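Local coordinates for protein imidazolonepropionase (Unidentified, PDB 2Q09) that catalyses the hydrolytic opening of the imidazolone ring of imidazolone-5-propanoate to N-formimidoyl-L-glutamate, the third step of histidine degradation, at residues V92-A95 and E96-R99; L119-L122 and A123-R126. All blocks are in the same frame, centred on the assembly; numbering follows the deposited sequence.

Interaction 1. Residues V92-A95 and E96-R99; sequences VPYA and EIAR
Ile97, the one buried residue here, lies against Tyr94 of the first turn and Val92 of the loop that leads into it. Its CB sits 4.1 Å from CD1 of Tyr94, the two side chains meeting at about a right angle, while its CG1 branch runs back to CG1 of Val92 at 4.3 Å. Beyond these two neighbours, Ile97 rests on Glu84 and Arg88 of helix 82-89, which also receives Val92 on Leu87. One turn on from Tyr94, the methyl of Ala98 rises over a face of the tyrosine ring in a CH-pi contact, its CB 4.2 Å from the ring centroid and displaced toward the rim. Tyr94 has its CG anti to the backbone N (chi1 179°), which carries the ring forward along the helix, where its face meets the Ala98 methyl. CG1 of Val92 also touches the aliphatic part of Glu96. The first turn is closed by the N-H of Ile97, which reaches O of Pro93 at 3.3 Å; Glu96 N adds a weak bond to the same oxygen. Tighter bonds follow, Ala98 N to Tyr94 O at 2.7 Å and Arg99 N to Ala95 O at 2.8 Å. At the polar edge Arg99 bends at chi3 (-67°) and brings NH1 to OE2 of Glu96 at 2.8 Å, a salt bridge whose hydrogen bond is weak in angle. The tyrosine side chain is about 8 Å from the bound inhibitor. The whole is the N-terminal turn of a short surface helix with proline at the N-cap, packed on helix 82-89 near the substrate pocket of this amidohydrolase.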
loop_
_atom_site.group_PDB
_atom_site.type_symbol
_atom_site.label_atom_id
_atom_site.label_comp_id
_atom_site.label_asym_id
_atom_site.label_seq_id
_atom_site.Cartn_x
_atom_site.Cartn_y
_atom_site.Cartn_z
ATOM N N VAL A 92 -21.487 21.435 -12.808
ATOM C CA VAL A 92 -22.305 20.497 -13.568
ATOM C C VAL A 92 -22.727 19.365 -12.621
ATOM O O VAL A 92 -21.892 18.774 -11.937
ATOM C CB VAL A 92 -21.517 19.913 -14.755
ATOM C CG1 VAL A 92 -22.394 18.941 -15.542
ATOM C CG2 VAL A 92 -21.045 21.039 -15.661
ATOM N N PRO A 93 -24.033 19.057 -12.565
ATOM C CA PRO A 93 -24.593 18.005 -11.706
ATOM C C PRO A 93 -23.947 16.650 -11.967
ATOM O O PRO A 93 -23.695 16.290 -13.112
ATOM C CB PRO A 93 -26.073 17.991 -12.088
ATOM C CG PRO A 93 -26.323 19.364 -12.601
ATOM C CD PRO A 93 -25.085 19.658 -13.402
ATOM N N TYR A 94 -23.686 15.893 -10.904
ATOM C CA TYR A 94 -23.081 14.578 -11.077
ATOM C C TYR A 94 -23.975 13.673 -11.922
ATOM O O TYR A 94 -23.487 12.807 -12.643
ATOM C CB TYR A 94 -22.815 13.907 -9.726
ATOM C CG TYR A 94 -22.216 12.522 -9.885
ATOM C CD1 TYR A 94 -21.093 12.324 -10.685
ATOM C CD2 TYR A 94 -22.790 11.409 -9.270
ATOM C CE1 TYR A 94 -20.555 11.058 -10.876
ATOM C CE2 TYR A 94 -22.260 10.130 -9.452
ATOM C CZ TYR A 94 -21.142 9.966 -10.261
ATOM O OH TYR A 94 -20.610 8.712 -10.459
ATOM N N ALA A 95 -25.287 13.878 -11.838
ATOM C CA ALA A 95 -26.229 13.077 -12.610
ATOM C C ALA A 95 -25.914 13.184 -14.094
ATOM O O ALA A 95 -25.925 12.190 -14.810
ATOM C CB ALA A 95 -27.654 13.545 -12.343
ATOM N N GLU A 96 -25.626 14.396 -14.555
ATOM C CA GLU A 96 -25.307 14.621 -15.958
ATOM C C GLU A 96 -23.992 13.931 -16.313
ATOM O O GLU A 96 -23.879 13.299 -17.363
ATOM C CB GLU A 96 -25.213 16.128 -16.240
ATOM C CG GLU A 96 -24.788 16.491 -17.659
ATOM C CD GLU A 96 -25.770 16.022 -18.725
ATOM O OE1 GLU A 96 -26.990 16.210 -18.535
ATOM O OE2 GLU A 96 -25.317 15.477 -19.755
ATOM N N ILE A 97 -22.998 14.060 -15.440
ATOM C CA ILE A 97 -21.697 13.442 -15.659
ATOM C C ILE A 97 -21.853 11.927 -15.709
ATOM O O ILE A 97 -21.277 11.261 -16.566
ATOM C CB ILE A 97 -20.719 13.819 -14.522
ATOM C CG1 ILE A 97 -20.291 15.281 -14.678
ATOM C CG2 ILE A 97 -19.522 12.885 -14.522
ATOM C CD1 ILE A 97 -19.821 15.917 -13.394
ATOM N N ALA A 98 -22.642 11.389 -14.787
ATOM C CA ALA A 98 -22.864 9.954 -14.717
ATOM C C ALA A 98 -23.658 9.417 -15.904
ATOM O O ALA A 98 -23.261 8.425 -16.510
ATOM C CB ALA A 98 -23.569 9.602 -13.416
ATOM N N ARG A 99 -24.769 10.062 -16.249
ATOM C CA ARG A 99 -25.572 9.585 -17.372
ATOM C C ARG A 99 -24.746 9.507 -18.650
ATOM O O ARG A 99 -25.032 8.701 -19.529
ATOM C CB ARG A 99 -26.836 10.453 -17.572
ATOM C CG ARG A 99 -26.628 11.958 -17.689
ATOM C CD ARG A 99 -27.967 12.703 -17.807
ATOM N NE ARG A 99 -28.668 12.406 -19.052
ATOM C CZ ARG A 99 -28.225 12.753 -20.256
ATOM N NH1 ARG A 99 -27.087 13.413 -20.381
ATOM N NH2 ARG A 99 -28.915 12.426 -21.336
#

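Interaction 2. Residues L119-L122 and A123-R126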
loop_
_atom_site.group_PDB
_atom_site.type_symbol
_atom_site.label_atom_id
_atom_site.label_comp_id
_atom_site.label_asym_id
_atom_site.label_seq_id
_atom_site.Cartn_x
_atom_site.Cartn_y
_atom_site.Cartn_z
ATOM N N LEU A 119 -0.936 -0.078 -20.490
ATOM C CA LEU A 119 -1.082 0.121 -19.047
ATOM C C LEU A 119 0.284 0.124 -18.369
ATOM O O LEU A 119 0.522 0.885 -17.433
ATOM C CB LEU A 119 -1.959 -0.974 -18.442
ATOM C CG LEU A 119 -3.446 -0.923 -18.812
ATOM C CD1 LEU A 119 -4.148 -2.144 -18.244
ATOM C CD2 LEU A 119 -4.071 0.362 -18.284
ATOM N N PHE A 120 1.180 -0.725 -18.860
ATOM C CA PHE A 120 2.535 -0.829 -18.332
ATOM C C PHE A 120 3.272 0.492 -18.536
ATOM O O PHE A 120 3.891 1.022 -17.611
ATOM C CB PHE A 120 3.284 -1.955 -19.049
ATOM C CG PHE A 120 4.732 -2.065 -18.673
ATOM C CD1 PHE A 120 5.114 -2.625 -17.457
ATOM C CD2 PHE A 120 5.720 -1.584 -19.528
ATOM C CE1 PHE A 120 6.461 -2.711 -17.102
ATOM C CE2 PHE A 120 7.066 -1.666 -19.185
ATOM C CZ PHE A 120 7.438 -2.228 -17.964
ATOM N N GLU A 121 3.201 1.018 -19.756
ATOM C CA GLU A 121 3.850 2.277 -20.091
ATOM C C GLU A 121 3.255 3.445 -19.296
ATOM O O GLU A 121 3.961 4.390 -18.954
ATOM C CB GLU A 121 3.722 2.559 -21.593
ATOM C CG GLU A 121 4.418 1.549 -22.499
ATOM C CD GLU A 121 5.926 1.508 -22.300
ATOM O OE1 GLU A 121 6.526 2.575 -22.060
ATOM O OE2 GLU A 121 6.516 0.413 -22.396
ATOM N N LEU A 122 1.954 3.388 -19.028
ATOM C CA LEU A 122 1.285 4.442 -18.266
ATOM C C LEU A 122 1.667 4.391 -16.786
ATOM O O LEU A 122 1.733 5.423 -16.110
ATOM C CB LEU A 122 -0.232 4.309 -18.391
ATOM C CG LEU A 122 -0.857 4.757 -19.712
ATOM C CD1 LEU A 122 -2.307 4.323 -19.766
ATOM C CD2 LEU A 122 -0.735 6.279 -19.835
ATOM N N ALA A 123 1.917 3.188 -16.292
ATOM C CA ALA A 123 2.264 2.999 -14.888
ATOM C C ALA A 123 3.734 3.235 -14.547
ATOM O O ALA A 123 4.048 3.572 -13.402
ATOM C CB ALA A 123 1.846 1.588 -14.431
ATOM N N LEU A 124 4.630 3.033 -15.515
ATOM C CA LEU A 124 6.060 3.226 -15.268
ATOM C C LEU A 124 6.403 4.539 -14.554
ATOM O O LEU A 124 6.978 4.524 -13.473
ATOM C CB LEU A 124 6.859 3.149 -16.579
ATOM C CG LEU A 124 7.106 1.755 -17.153
ATOM C CD1 LEU A 124 7.855 1.857 -18.487
ATOM C CD2 LEU A 124 7.911 0.938 -16.149
ATOM N N PRO A 125 6.059 5.692 -15.154
ATOM C CA PRO A 125 6.356 6.993 -14.537
ATOM C C PRO A 125 5.765 7.174 -13.142
ATOM O O PRO A 125 6.326 7.898 -12.317
ATOM C CB PRO A 125 5.786 7.990 -15.543
ATOM C CG PRO A 125 4.648 7.227 -16.144
ATOM C CD PRO A 125 5.261 5.875 -16.376
ATOM N N ARG A 126 4.634 6.529 -12.881
ATOM C CA ARG A 126 4.002 6.631 -11.571
ATOM C C ARG A 126 4.859 5.892 -10.541
ATOM O O ARG A 126 5.147 6.418 -9.466
ATOM C CB ARG A 126 2.590 6.042 -11.619
ATOM C CG ARG A 126 1.660 6.782 -12.606
ATOM C CD ARG A 126 0.337 6.041 -12.831
ATOM N NE ARG A 126 -0.415 6.655 -13.925
ATOM C CZ ARG A 126 -1.364 6.044 -14.628
ATOM N NH1 ARG A 126 -1.693 4.787 -14.355
ATOM N NH2 ARG A 126 -1.974 6.688 -15.619
#
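Two backbone N-H groups converge on O of Phe120: that of Leu124 at 3.0 Å, and more weakly that of Ala123, whose stronger bond goes to O of Leu119 at 2.9 Å. Beside this turn Leu124 lays its isobutyl group on one face of the Phe120 ring, CG 4.2 Å from the centroid in a CH-pi contact. The methyls fall along the far rim of the ring, CD1 meeting CE2 of Phe120 at 3.7 Å and CD2 lying closest to CZ. The trans first torsion of Phe120 (175°) leads its ring along the helix toward Leu124. Pro125 has no N-H to give, and its CD abuts O of Glu121 at 3.2 Å; the helix kinks here. O of Leu122 lies over a face of the Arg126 guanidinium, 3.3 Å from NE, at an angle too poor for a hydrogen bond. Arg126 instead gives NH1 to O of Leu75 and O of Phe77, with a cation-pi contact to the Phe77 ring. Phe120, Ala123 and Leu124 all touch Leu161 of helix 148-164. This is i to i+4 packing in a proline-kinked helix on the outside of the TIM-barrel-like amidohydrolase fold.

In the fold
Both contacts are local, each lying within one helix or its lead-in, and each sets a hydrophobic group over a face of an aromatic ring one turn earlier. Their surroundings differ. Interaction 1 sits on the surface, its centre about 31 Å from the chain centre, at the start of helix 94-99, and adds a salt bridge at its outer edge. Interaction 2 is partly buried in the longer helix 116-133, its centre about 17 Å from that of the chain; there a proline interrupts the backbone bonding and an arginine binds loop carbonyls. Side chains of the first touch helix 82-89, those of the second helix 148-164. Their nearest atoms are about 19 Å apart, so the two do not touch.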